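Local coordinates for protein CbbY (Rhodobacter sphaeroides, PDB 4UAS) that removes one phosphate from the rubisco inhibitor xylulose-1,5-bisphosphate, as a magnesium-dependent, highly selective sugar phosphatase of the haloacid dehalogenase superfamily, at residues G51-A56 with A143-A148; T47-K52 with S177-R182; A14-L19 with E123-A128. All blocks are in the same frame, centred on the assembly; numbering follows the deposited sequence.

Contact 1 of 3, residues G51-A56 with A143-A148; sequences GKERIA and AGDMVA
Lys52 and Glu53, in the first turn of the helix that starts at Gly51, face Asp145 in the loop after strand 140-142, the backbones standing well apart with 10.1 Å between Lys52 CA and Asp145 CA. The gap is spanned by a salt bridge between side chains that come from opposite directions. Lys52 NZ sits on the syn side of the carboxylate, donating to the syn lone pair of Asp145 OD2 at 2.8 Å and, weakly, to Asp145 OD1 at 3.1 Å. The lysine chain leaves its helix extended, then bends at chi3 (-59°) and chi4 (-57°), which swings the ammonium round to the acid. Glu53 OE2 comes to 4.5 Å from Asp145 OD1; Lys150 forms salt bridges with both of these oxygens and so probably eases the repulsion. A water joins the same Glu53 OE2, at 2.7 Å, to Ala148 O. A methionine in place of Lys52 would probably leave Asp145 OD2 without its cation and the two acids leaning on Lys150 for charge balance. Lys52 and Glu53 belong to the substrate site, and the bridge ties the helical cap to the core at the surface. On the cap side Lys52 packs on Ile71 and His75 of helix 71-87; on the core side Val147 of the loop rests on helix 155-164.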
ATOM      1  N   GLY A  51     -10.191  -1.073  -1.706  1.00 10.75           N
ATOM      2  CA  GLY A  51     -11.306  -0.943  -0.781  1.00 10.60           C
ATOM      3  C   GLY A  51     -12.653  -1.327  -1.385  1.00 10.86           C
ATOM      4  O   GLY A  51     -13.510  -1.900  -0.722  1.00 10.78           O
ATOM      5  N   LYS A  52     -12.881  -0.962  -2.634  1.00 11.33           N
ATOM      6  CA  LYS A  52     -14.170  -1.258  -3.260  1.00 10.99           C
ATOM      7  C   LYS A  52     -14.311  -2.773  -3.410  1.00  9.86           C
ATOM      8  O   LYS A  52     -15.407  -3.346  -3.151  1.00 11.64           O
ATOM      9  CB  LYS A  52     -14.329  -0.576  -4.632  1.00 12.08           C
ATOM     10  CG  LYS A  52     -14.479   0.919  -4.574  1.00 16.11           C
ATOM     11  CD  LYS A  52     -14.768   1.575  -5.921  1.00 20.36           C
ATOM     12  CE  LYS A  52     -13.759   1.356  -6.978  1.00 21.65           C
ATOM     13  NZ  LYS A  52     -12.363   1.752  -6.696  1.00 18.95           N
ATOM     14  N   GLU A  53     -13.224  -3.428  -3.846  1.00 10.32           N
ATOM     15  CA  GLU A  53     -13.205  -4.861  -4.022  1.00 10.53           C
ATOM     16  C   GLU A  53     -13.446  -5.583  -2.702  1.00  9.58           C
ATOM     17  O   GLU A  53     -14.093  -6.626  -2.634  1.00 10.73           O
ATOM     18  CB  GLU A  53     -11.883  -5.303  -4.672  1.00 10.31           C
ATOM     19  CG  GLU A  53     -11.648  -4.794  -6.115  1.00 12.11           C
ATOM     20  CD  GLU A  53     -11.141  -3.349  -6.225  1.00 10.62           C
ATOM     21  OE1 GLU A  53     -11.009  -2.615  -5.257  1.00 11.00           O
ATOM     22  OE2 GLU A  53     -10.851  -2.979  -7.424  1.00 13.48           O
ATOM     23  N   ARG A  54     -12.872  -5.061  -1.629  1.00  9.73           N
ATOM     24  CA  ARG A  54     -13.002  -5.658  -0.306  1.00  9.74           C
ATOM     25  C   ARG A  54     -14.467  -5.516   0.174  1.00 10.00           C
ATOM     26  O   ARG A  54     -15.020  -6.463   0.708  1.00 10.25           O
ATOM     27  CB  ARG A  54     -12.063  -4.929   0.689  1.00  8.45           C
ATOM     28  CG  ARG A  54     -11.980  -5.590   2.009  1.00  9.99           C
ATOM     29  CD  ARG A  54     -10.914  -4.990   2.919  1.00  9.99           C
ATOM     30  NE  ARG A  54      -9.638  -5.163   2.301  1.00  9.65           N
ATOM     31  CZ  ARG A  54      -8.738  -4.258   2.130  1.00 10.26           C
ATOM     32  NH1 ARG A  54      -8.774  -3.120   2.822  1.00 10.54           N
ATOM     33  NH2 ARG A  54      -7.739  -4.457   1.271  1.00 11.36           N
ATOM     34  N   ILE A  55     -15.085  -4.351  -0.028  1.00 10.64           N
ATOM     35  CA  ILE A  55     -16.512  -4.221   0.317  1.00 10.36           C
ATOM     36  C   ILE A  55     -17.329  -5.218  -0.459  1.00 10.51           C
ATOM     37  O   ILE A  55     -18.218  -5.877   0.082  1.00 11.44           O
ATOM     38  CB  ILE A  55     -16.992  -2.746   0.125  1.00 11.21           C
ATOM     39  CG1 ILE A  55     -16.290  -1.787   1.070  1.00 10.95           C
ATOM     40  CG2 ILE A  55     -18.514  -2.674   0.263  1.00 13.19           C
ATOM     41  CD1 ILE A  55     -16.388  -0.343   0.617  1.00 12.36           C
ATOM     42  N   ALA A  56     -17.079  -5.333  -1.781  1.00 11.49           N
ATOM     43  CA  ALA A  56     -17.834  -6.234  -2.611  1.00 11.62           C
ATOM     44  C   ALA A  56     -17.726  -7.664  -2.125  1.00 12.22           C
ATOM     45  O   ALA A  56     -18.730  -8.415  -2.071  1.00 12.74           O
ATOM     46  CB  ALA A  56     -17.391  -6.118  -4.067  1.00 12.50           C
ATOM     47  N   ALA A 143      -1.458   4.026  -8.696  1.00  8.83           N
ATOM     48  CA  ALA A 143      -2.389   3.807  -7.573  1.00  9.00           C
ATOM     49  C   ALA A 143      -3.763   3.379  -8.058  1.00  9.21           C
ATOM     50  O   ALA A 143      -4.143   3.639  -9.199  1.00 10.59           O
ATOM     51  CB  ALA A 143      -2.476   5.045  -6.708  1.00 10.94           C
ATOM     52  N   GLY A 144      -4.525   2.758  -7.181  1.00 10.50           N
ATOM     53  CA  GLY A 144      -5.979   2.691  -7.303  1.00 11.04           C
ATOM     54  C   GLY A 144      -6.413   1.969  -8.580  1.00  9.55           C
ATOM     55  O   GLY A 144      -5.957   0.917  -8.915  1.00 11.47           O
ATOM     56  N   ASP A 145      -7.330   2.622  -9.283  1.00  9.85           N
ATOM     57  CA  ASP A 145      -7.944   2.080 -10.465  1.00  8.96           C
ATOM     58  C   ASP A 145      -7.201   2.443 -11.726  1.00  9.44           C
ATOM     59  O   ASP A 145      -7.731   2.348 -12.843  1.00 10.08           O
ATOM     60  CB  ASP A 145      -9.415   2.485 -10.532  1.00 10.65           C
ATOM     61  CG  ASP A 145     -10.259   1.975  -9.384  1.00 14.55           C
ATOM     62  OD1 ASP A 145      -9.777   1.257  -8.417  1.00 17.98           O
ATOM     63  OD2 ASP A 145     -11.439   2.319  -9.318  1.00 18.12           O
ATOM     64  N   MET A 146      -5.933   2.774 -11.629  1.00  8.72           N
ATOM     65  CA  MET A 146      -5.083   3.002 -12.797  1.00  8.19           C
ATOM     66  C   MET A 146      -4.845   1.750 -13.624  1.00  8.54           C
ATOM     67  O   MET A 146      -4.437   1.852 -14.769  1.00 10.56           O
ATOM     68  CB  MET A 146      -3.774   3.714 -12.446  1.00  9.38           C
ATOM     69  CG  MET A 146      -3.964   5.120 -11.952  1.00 11.79           C
ATOM     70  SD  MET A 146      -2.391   5.858 -11.447  1.00 15.33           S
ATOM     71  CE  MET A 146      -3.003   7.223 -10.400  1.00 28.74           C
ATOM     72  N   VAL A 147      -5.042   0.595 -13.012  1.00  8.47           N
ATOM     73  CA  VAL A 147      -5.057  -0.650 -13.726  1.00  8.32           C
ATOM     74  C   VAL A 147      -6.357  -1.377 -13.412  1.00  9.21           C
ATOM     75  O   VAL A 147      -6.966  -1.170 -12.374  1.00 10.63           O
ATOM     76  CB  VAL A 147      -3.840  -1.555 -13.404  1.00 10.02           C
ATOM     77  CG1 VAL A 147      -2.542  -0.890 -13.818  1.00 11.31           C
ATOM     78  CG2 VAL A 147      -3.778  -1.931 -11.962  1.00 10.88           C
ATOM     79  N   ALA A 148      -6.775  -2.312 -14.263  1.00 10.09           N
ATOM     80  CA  ALA A 148      -8.001  -3.083 -14.079  1.00 11.61           C
ATOM     81  C   ALA A 148      -7.876  -4.190 -13.024  1.00 11.79           C
ATOM     82  O   ALA A 148      -8.850  -4.512 -12.352  1.00 14.32           O
ATOM     83  CB  ALA A 148      -8.459  -3.691 -15.378  1.00 13.52           C
TER
HETATM   84  O   HOH W   1     -10.252  -4.470  -9.542  1.00 19.51           O

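Contact 2 of 3, residues T47-K52 with S177-R182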
ATOM      1  N   THR A  47      -6.873  -9.932   2.265  1.00  8.78           N
ATOM      2  CA  THR A  47      -6.329 -10.710   1.152  1.00  9.76           C
ATOM      3  C   THR A  47      -6.919 -10.271  -0.181  1.00  9.48           C
ATOM      4  O   THR A  47      -6.369 -10.618  -1.227  1.00 11.79           O
ATOM      5  CB  THR A  47      -6.432 -12.235   1.315  1.00 11.63           C
ATOM      6  OG1 THR A  47      -7.826 -12.613   1.239  1.00 12.84           O
ATOM      7  CG2 THR A  47      -5.828 -12.673   2.646  1.00 13.81           C
ATOM      8  N   THR A  48      -8.030  -9.519  -0.148  1.00  8.99           N
ATOM      9  CA  THR A  48      -8.574  -8.806  -1.332  1.00  8.47           C
ATOM     10  C   THR A  48      -8.128  -7.359  -1.277  1.00  8.45           C
ATOM     11  O   THR A  48      -8.467  -6.632  -0.349  1.00  9.23           O
ATOM     12  CB  THR A  48     -10.097  -8.888  -1.347  1.00  9.36           C
ATOM     13  OG1 THR A  48     -10.487 -10.266  -1.357  1.00 12.06           O
ATOM     14  CG2 THR A  48     -10.670  -8.133  -2.480  1.00 12.42           C
ATOM     15  N   THR A  49      -7.331  -6.949  -2.286  1.00  8.77           N
ATOM     16  CA  THR A  49      -6.804  -5.615  -2.279  1.00  8.33           C
ATOM     17  C   THR A  49      -7.803  -4.668  -2.965  1.00  9.06           C
ATOM     18  O   THR A  49      -8.585  -5.065  -3.845  1.00 10.08           O
ATOM     19  CB  THR A  49      -5.454  -5.586  -2.947  1.00  8.90           C
ATOM     20  OG1 THR A  49      -5.585  -5.777  -4.348  1.00  8.84           O
ATOM     21  CG2 THR A  49      -4.411  -6.517  -2.317  1.00  9.62           C
ATOM     22  N   GLY A  50      -7.758  -3.416  -2.547  1.00 10.41           N
ATOM     23  CA  GLY A  50      -8.642  -2.378  -3.024  1.00 10.37           C
ATOM     24  C   GLY A  50      -9.874  -2.276  -2.144  1.00 10.03           C
ATOM     25  O   GLY A  50     -10.519  -3.288  -1.875  1.00 10.39           O
ATOM     26  N   GLY A  51     -10.191  -1.073  -1.706  1.00 10.75           N
ATOM     27  CA  GLY A  51     -11.306  -0.943  -0.781  1.00 10.60           C
ATOM     28  C   GLY A  51     -12.653  -1.327  -1.385  1.00 10.86           C
ATOM     29  O   GLY A  51     -13.510  -1.900  -0.722  1.00 10.78           O
ATOM     30  N   LYS A  52     -12.881  -0.962  -2.634  1.00 11.33           N
ATOM     31  CA  LYS A  52     -14.170  -1.258  -3.260  1.00 10.99           C
ATOM     32  C   LYS A  52     -14.311  -2.773  -3.410  1.00  9.86           C
ATOM     33  O   LYS A  52     -15.407  -3.346  -3.151  1.00 11.64           O
ATOM     34  CB  LYS A  52     -14.329  -0.576  -4.632  1.00 12.08           C
ATOM     35  CG  LYS A  52     -14.479   0.919  -4.574  1.00 16.11           C
ATOM     36  CD  LYS A  52     -14.768   1.575  -5.921  1.00 20.36           C
ATOM     37  CE  LYS A  52     -13.759   1.356  -6.978  1.00 21.65           C
ATOM     38  NZ  LYS A  52     -12.363   1.752  -6.696  1.00 18.95           N
ATOM     39  N   SER A 177       3.389  -7.635   2.051  1.00  7.21           N
ATOM     40  CA  SER A 177       2.391  -8.662   1.961  1.00  7.17           C
ATOM     41  C   SER A 177       2.683  -9.609   0.857  1.00  7.10           C
ATOM     42  O   SER A 177       3.417  -9.297  -0.107  1.00  8.19           O
ATOM     43  CB  SER A 177       1.011  -8.064   1.744  1.00  7.96           C
ATOM     44  OG  SER A 177       0.859  -7.585   0.406  1.00  8.51           O
ATOM     45  N   LEU A 178       2.087 -10.791   0.907  1.00  7.55           N
ATOM     46  CA  LEU A 178       2.245 -11.807  -0.110  1.00  7.47           C
ATOM     47  C   LEU A 178       1.640 -11.366  -1.444  1.00  7.17           C
ATOM     48  O   LEU A 178       2.269 -11.568  -2.480  1.00  7.73           O
ATOM     49  CB  LEU A 178       1.708 -13.132   0.346  1.00 10.07           C
ATOM     50  CG  LEU A 178       1.791 -14.286  -0.625  1.00 10.69           C
ATOM     51  CD1 LEU A 178       3.241 -14.528  -1.096  1.00 12.87           C
ATOM     52  CD2 LEU A 178       1.202 -15.550  -0.030  1.00 14.45           C
ATOM     53  N   ASN A 179       0.478 -10.763  -1.432  1.00  7.54           N
ATOM     54  CA  ASN A 179      -0.063 -10.251  -2.665  1.00  7.71           C
ATOM     55  C   ASN A 179       0.891  -9.266  -3.323  1.00  7.67           C
ATOM     56  O   ASN A 179       1.025  -9.226  -4.558  1.00  8.03           O
ATOM     57  CB  ASN A 179      -1.401  -9.599  -2.459  1.00 10.51           C
ATOM     58  CG  ASN A 179      -2.579 -10.522  -2.293  1.00 13.01           C
ATOM     59  OD1 ASN A 179      -3.587 -10.150  -1.545  1.00 19.74           O
ATOM     60  ND2 ASN A 179      -2.566 -11.598  -2.920  1.00 11.60           N
ATOM     61  N   GLY A 180       1.511  -8.442  -2.504  1.00  7.47           N
ATOM     62  CA  GLY A 180       2.473  -7.454  -3.013  1.00  7.86           C
ATOM     63  C   GLY A 180       3.750  -8.083  -3.595  1.00  6.41           C
ATOM     64  O   GLY A 180       4.201  -7.711  -4.667  1.00  7.52           O
ATOM     65  N   LEU A 181       4.288  -9.051  -2.857  1.00  7.11           N
ATOM     66  CA  LEU A 181       5.448  -9.803  -3.321  1.00  7.21           C
ATOM     67  C   LEU A 181       5.173 -10.426  -4.649  1.00  6.47           C
ATOM     68  O   LEU A 181       5.967 -10.384  -5.590  1.00  8.20           O
ATOM     69  CB  LEU A 181       5.843 -10.828  -2.262  1.00  7.91           C
ATOM     70  CG  LEU A 181       6.909 -11.839  -2.683  1.00  8.57           C
ATOM     71  CD1 LEU A 181       8.240 -11.208  -3.012  1.00  9.82           C
ATOM     72  CD2 LEU A 181       7.084 -12.856  -1.592  1.00  9.33           C
ATOM     73  N   ARG A 182       4.021 -11.112  -4.768  1.00  7.51           N
ATOM     74  CA  ARG A 182       3.671 -11.772  -6.028  1.00  7.70           C
ATOM     75  C   ARG A 182       3.583 -10.784  -7.185  1.00  7.49           C
ATOM     76  O   ARG A 182       4.027 -11.071  -8.312  1.00  7.74           O
ATOM     77  CB  ARG A 182       2.354 -12.526  -5.889  1.00  8.22           C
ATOM     78  CG  ARG A 182       2.434 -13.740  -4.990  1.00  9.81           C
ATOM     79  CD  ARG A 182       1.059 -14.330  -4.701  1.00 11.56           C
ATOM     80  NE  ARG A 182       0.461 -14.839  -5.903  1.00 12.74           N
ATOM     81  CZ  ARG A 182      -0.821 -15.086  -6.054  1.00 11.95           C
ATOM     82  NH1 ARG A 182      -1.669 -14.838  -5.095  1.00 13.31           N
ATOM     83  NH2 ARG A 182      -1.210 -15.586  -7.185  1.00 13.94           N
TER
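This is a small surface contact between cap and core of the haloacid dehalogenase fold, where Thr47 and Thr49, in the loop that leads into helix 51-61, meet Asn179 in the first turn of helix 178-186. That helix follows the core strand 171-175 and starts just after Asp176, a magnesium ligand, so the contact borders the active site; the nearest atoms of the Thr49 side chain lie about 6 Å from the bound phosphate and about 7 Å from the magnesium ion. The backbones come closest at Thr47 CA and Asn179 CA, 7.4 Å apart. From the helix the Asn179 side chain reaches across to the loop, its CG beside its own backbone N (chi1 -77°). Its amide ends against the backbone carbonyl of Thr47 and alongside the methyl of Thr49, with Pro152 also touching it. Thr49 splits its two branches: CG2 turns to Asn179, while OG1 is hydrogen-bonded to Lys151 O. The hydroxyl of Thr47 is engaged on its own side of the contact, by Arg57 and Glu44 O. The helix that carries Asn179 is capped by Ser177, whose OG accepts from Gly180 N at 3.1 Å with an N-H...O angle of 153°.

Contact 3 of 3, residues A14-L19 with E123-A128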
ATOM      1  N   ALA A  14       4.039   3.036   5.912  1.00  8.12           N
ATOM      2  CA  ALA A  14       3.465   3.309   7.199  1.00  8.58           C
ATOM      3  C   ALA A  14       2.529   2.186   7.530  1.00  8.95           C
ATOM      4  O   ALA A  14       1.958   1.581   6.640  1.00  8.53           O
ATOM      5  CB  ALA A  14       2.777   4.655   7.231  1.00  9.67           C
ATOM      6  N   GLU A  15       2.298   1.952   8.817  1.00  9.03           N
ATOM      7  CA  GLU A  15       1.250   1.041   9.294  1.00  9.63           C
ATOM      8  C   GLU A  15      -0.081   1.805   9.242  1.00  9.18           C
ATOM      9  O   GLU A  15      -0.396   2.626  10.118  1.00 11.23           O
ATOM     10  CB  GLU A  15       1.532   0.591  10.711  1.00 12.66           C
ATOM     11  CG  GLU A  15       2.449  -0.587  10.804  1.00 20.77           C
ATOM     12  CD  GLU A  15       1.691  -2.001  10.404  1.00 24.88           C
ATOM     13  OE1 GLU A  15       2.304  -3.014  10.723  1.00 24.92           O
ATOM     14  OE2 GLU A  15       0.427  -2.190   9.984  1.00 22.82           O
ATOM     15  N   THR A  16      -0.864   1.540   8.206  1.00  8.72           N
ATOM     16  CA  THR A  16      -2.116   2.254   7.933  1.00  9.27           C
ATOM     17  C   THR A  16      -3.339   1.424   8.140  1.00  9.30           C
ATOM     18  O   THR A  16      -4.456   1.962   8.165  1.00  9.29           O
ATOM     19  CB  THR A  16      -2.156   2.691   6.448  1.00  9.65           C
ATOM     20  OG1 THR A  16      -1.986   1.519   5.676  1.00 10.33           O
ATOM     21  CG2 THR A  16      -1.062   3.715   6.123  1.00 11.91           C
ATOM     22  N   GLU A  17      -3.251   0.071   8.180  1.00  9.06           N
ATOM     23  CA  GLU A  17      -4.463  -0.742   8.060  1.00  9.53           C
ATOM     24  C   GLU A  17      -5.360  -0.623   9.229  1.00  8.95           C
ATOM     25  O   GLU A  17      -6.604  -0.715   9.025  1.00  9.57           O
ATOM     26  CB  GLU A  17      -4.193  -2.174   7.728  1.00 11.88           C
ATOM     27  CG  GLU A  17      -3.750  -2.331   6.264  1.00 13.52           C
ATOM     28  CD  GLU A  17      -4.773  -2.036   5.195  1.00 12.33           C
ATOM     29  OE1 GLU A  17      -5.953  -1.669   5.429  1.00 11.13           O
ATOM     30  OE2 GLU A  17      -4.393  -2.112   4.004  1.00 15.41           O
ATOM     31  N   GLU A  18      -4.902  -0.401  10.470  1.00  9.23           N
ATOM     32  CA  GLU A  18      -5.856  -0.201  11.541  1.00 10.48           C
ATOM     33  C   GLU A  18      -6.601   1.088  11.331  1.00  9.48           C
ATOM     34  O   GLU A  18      -7.768   1.197  11.719  1.00 11.01           O
ATOM     35  CB  GLU A  18      -5.155  -0.243  12.887  1.00 12.01           C
ATOM     36  CG  GLU A  18      -4.983  -1.581  13.473  1.00 14.92           C
ATOM     37  CD  GLU A  18      -6.326  -2.239  13.793  1.00 14.22           C
ATOM     38  OE1 GLU A  18      -6.899  -2.746  12.881  1.00 11.88           O
ATOM     39  OE2 GLU A  18      -6.744  -2.340  15.019  1.00 14.84           O
ATOM     40  N   LEU A  19      -5.969   2.123  10.765  1.00  9.51           N
ATOM     41  CA  LEU A  19      -6.675   3.337  10.464  1.00 10.17           C
ATOM     42  C   LEU A  19      -7.701   3.123   9.353  1.00  8.14           C
ATOM     43  O   LEU A  19      -8.802   3.703   9.405  1.00  9.44           O
ATOM     44  CB  LEU A  19      -5.677   4.478  10.128  1.00 10.48           C
ATOM     45  CG  LEU A  19      -6.269   5.899  10.266  1.00 12.23           C
ATOM     46  CD1 LEU A  19      -6.458   6.236  11.748  1.00 15.31           C
ATOM     47  CD2 LEU A  19      -5.306   6.907   9.653  1.00 13.99           C
ATOM     48  N   GLU A 123      -1.929  10.789  -1.189  1.00  9.99           N
ATOM     49  CA  GLU A 123      -1.700  12.208  -0.953  1.00 11.19           C
ATOM     50  C   GLU A 123      -1.803  12.549   0.521  1.00  9.21           C
ATOM     51  O   GLU A 123      -0.972  13.264   1.052  1.00 11.34           O
ATOM     52  CB  GLU A 123      -2.693  13.059  -1.761  1.00 12.38           C
ATOM     53  CG  GLU A 123      -2.400  13.049  -3.249  1.00 13.63           C
ATOM     54  CD  GLU A 123      -1.165  13.829  -3.573  1.00 15.98           C
ATOM     55  OE1 GLU A 123      -0.517  14.536  -2.697  1.00 17.04           O
ATOM     56  OE2 GLU A 123      -0.799  13.817  -4.765  1.00 20.83           O
ATOM     57  N   ALA A 124      -2.800  11.990   1.195  1.00 10.32           N
ATOM     58  CA  ALA A 124      -2.973  12.277   2.628  1.00  9.82           C
ATOM     59  C   ALA A 124      -1.781  11.768   3.431  1.00  9.45           C
ATOM     60  O   ALA A 124      -1.273  12.440   4.330  1.00  9.83           O
ATOM     61  CB  ALA A 124      -4.297  11.653   3.085  1.00 11.84           C
ATOM     62  N   LEU A 125      -1.299  10.556   3.120  1.00 10.01           N
ATOM     63  CA  LEU A 125      -0.142  10.035   3.782  1.00 10.13           C
ATOM     64  C   LEU A 125       1.112  10.849   3.573  1.00 10.18           C
ATOM     65  O   LEU A 125       1.850  11.122   4.500  1.00 11.33           O
ATOM     66  CB  LEU A 125       0.074   8.565   3.370  1.00 10.80           C
ATOM     67  CG  LEU A 125       1.276   7.883   4.035  1.00 10.88           C
ATOM     68  CD1 LEU A 125       1.068   6.346   3.965  1.00 16.88           C
ATOM     69  CD2 LEU A 125       2.559   8.055   3.220  1.00 18.54           C
ATOM     70  N   CYS A 126       1.342  11.301   2.362  1.00  9.81           N
ATOM     71  CA  CYS A 126       2.510  12.108   2.098  1.00 10.07           C
ATOM     72  C   CYS A 126       2.450  13.471   2.776  1.00 11.01           C
ATOM     73  O   CYS A 126       3.441  13.885   3.391  1.00 12.47           O
ATOM     74  CB  CYS A 126       2.751  12.260   0.603  1.00 11.98           C
ATOM     75  SG  CYS A 126       3.251  10.747  -0.200  1.00 12.44           S
ATOM     76  N   ARG A 127       1.249  14.116   2.815  1.00 11.04           N
ATOM     77  CA  ARG A 127       1.134  15.380   3.520  1.00 12.38           C
ATOM     78  C   ARG A 127       1.495  15.165   5.002  1.00 13.34           C
ATOM     79  O   ARG A 127       2.223  15.989   5.600  1.00 16.46           O
ATOM     80  CB  ARG A 127      -0.229  16.007   3.332  1.00 13.13           C
ATOM     81  CG  ARG A 127      -0.488  16.559   1.971  1.00 16.32           C
ATOM     82  CD  ARG A 127      -1.773  17.400   2.005  1.00 17.52           C
ATOM     83  NE  ARG A 127      -2.972  16.601   2.435  1.00 18.08           N
ATOM     84  CZ  ARG A 127      -3.769  15.887   1.601  1.00 16.88           C
ATOM     85  NH1 ARG A 127      -3.504  15.853   0.304  1.00 19.56           N
ATOM     86  NH2 ARG A 127      -4.826  15.199   2.040  1.00 16.54           N
ATOM     87  N   ALA A 128       0.940  14.144   5.630  1.00 12.47           N
ATOM     88  CA  ALA A 128       1.072  13.933   7.078  1.00 12.58           C
ATOM     89  C   ALA A 128       2.463  13.450   7.441  1.00 12.11           C
ATOM     90  O   ALA A 128       3.036  13.879   8.460  1.00 16.45           O
ATOM     91  CB  ALA A 128       0.009  12.991   7.566  1.00 13.89           C
TER
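Thr16 OG1 is hydrogen-bonded to Asp10 OD1, on a residue of the magnesium site that is the probable proton donor, and the other branch of the same threonine turns to Leu125 of helix 119-129. The contact between the two segments is wholly apolar and buried. Leu125 CD1 is the one atom of the helix that does the touching: it lies 4.0 Å from Thr16 CG2 and 4.1 Å from Ala14 CB. Those two methyls are themselves 4.1 Å apart, Ala14 CB to Thr16 CG2, so the three carbons form a nearly equilateral triangle at van der Waals distance. The leucine holds its CG anti to the backbone N (chi1 -179°), which carries CD1 out from the helix towards the loop, while CD2 stays farther back, 5.3 Å from Ala14 CB. The Thr16 and Leu125 side chains cross at about a right angle, so they meet by methyl groups and not along their lengths. With chi1 at 56°, Thr16 tucks OG1 between its backbone N and carbonyl carbon and leaves CG2 for the helix; the hydrogen bond to Asp10 probably helps to fix this rotation. The backbones approach no closer than 8.4 Å, between Ala14 CA and Leu125 CA. Around the triangle, Ala14 also packs on Ile91, and helix 71-87 touches both segments, through Phe82 and Leu85 on Leu19 and through Met86 on Ala124. Immediately after Thr16 the chain enters helix 17-31, whose first residue, Glu17, binds substrate and is hydrogen-bonded to Tyr42 OH. The 14-16 loop thus links the DxDxT motif of Asp8, Asp10 and Thr12 to the cap helices, and the leucine packs against this link, the first crossing from core to cap in haloacid dehalogenase-type hydrolases with a helical cap.

From the N terminus the chain leaves strand 4-7, passes the catalytic loop and lays down 14-19, the first half of contact 3, on entering the cap. Segments 47-52 and 51-56 follow and overlap at Gly51 and Lys52, so contacts 1 and 2 start from one place at the head of helix 51-61. Back in the core, 123-128 closes contact 3, then 143-148 closes contact 1, and 177-182 closes contact 2 with the longest loop. Contact 1 lies within the span of contact 2, while contact 3 crosses both. Contacts 1 and 2, centres 10 Å apart, join the cap to the loop after strand 140-142 and to helix 178-186; contact 3, its centre about 17 Å from each of theirs, holds the cap's entry against helix 119-129.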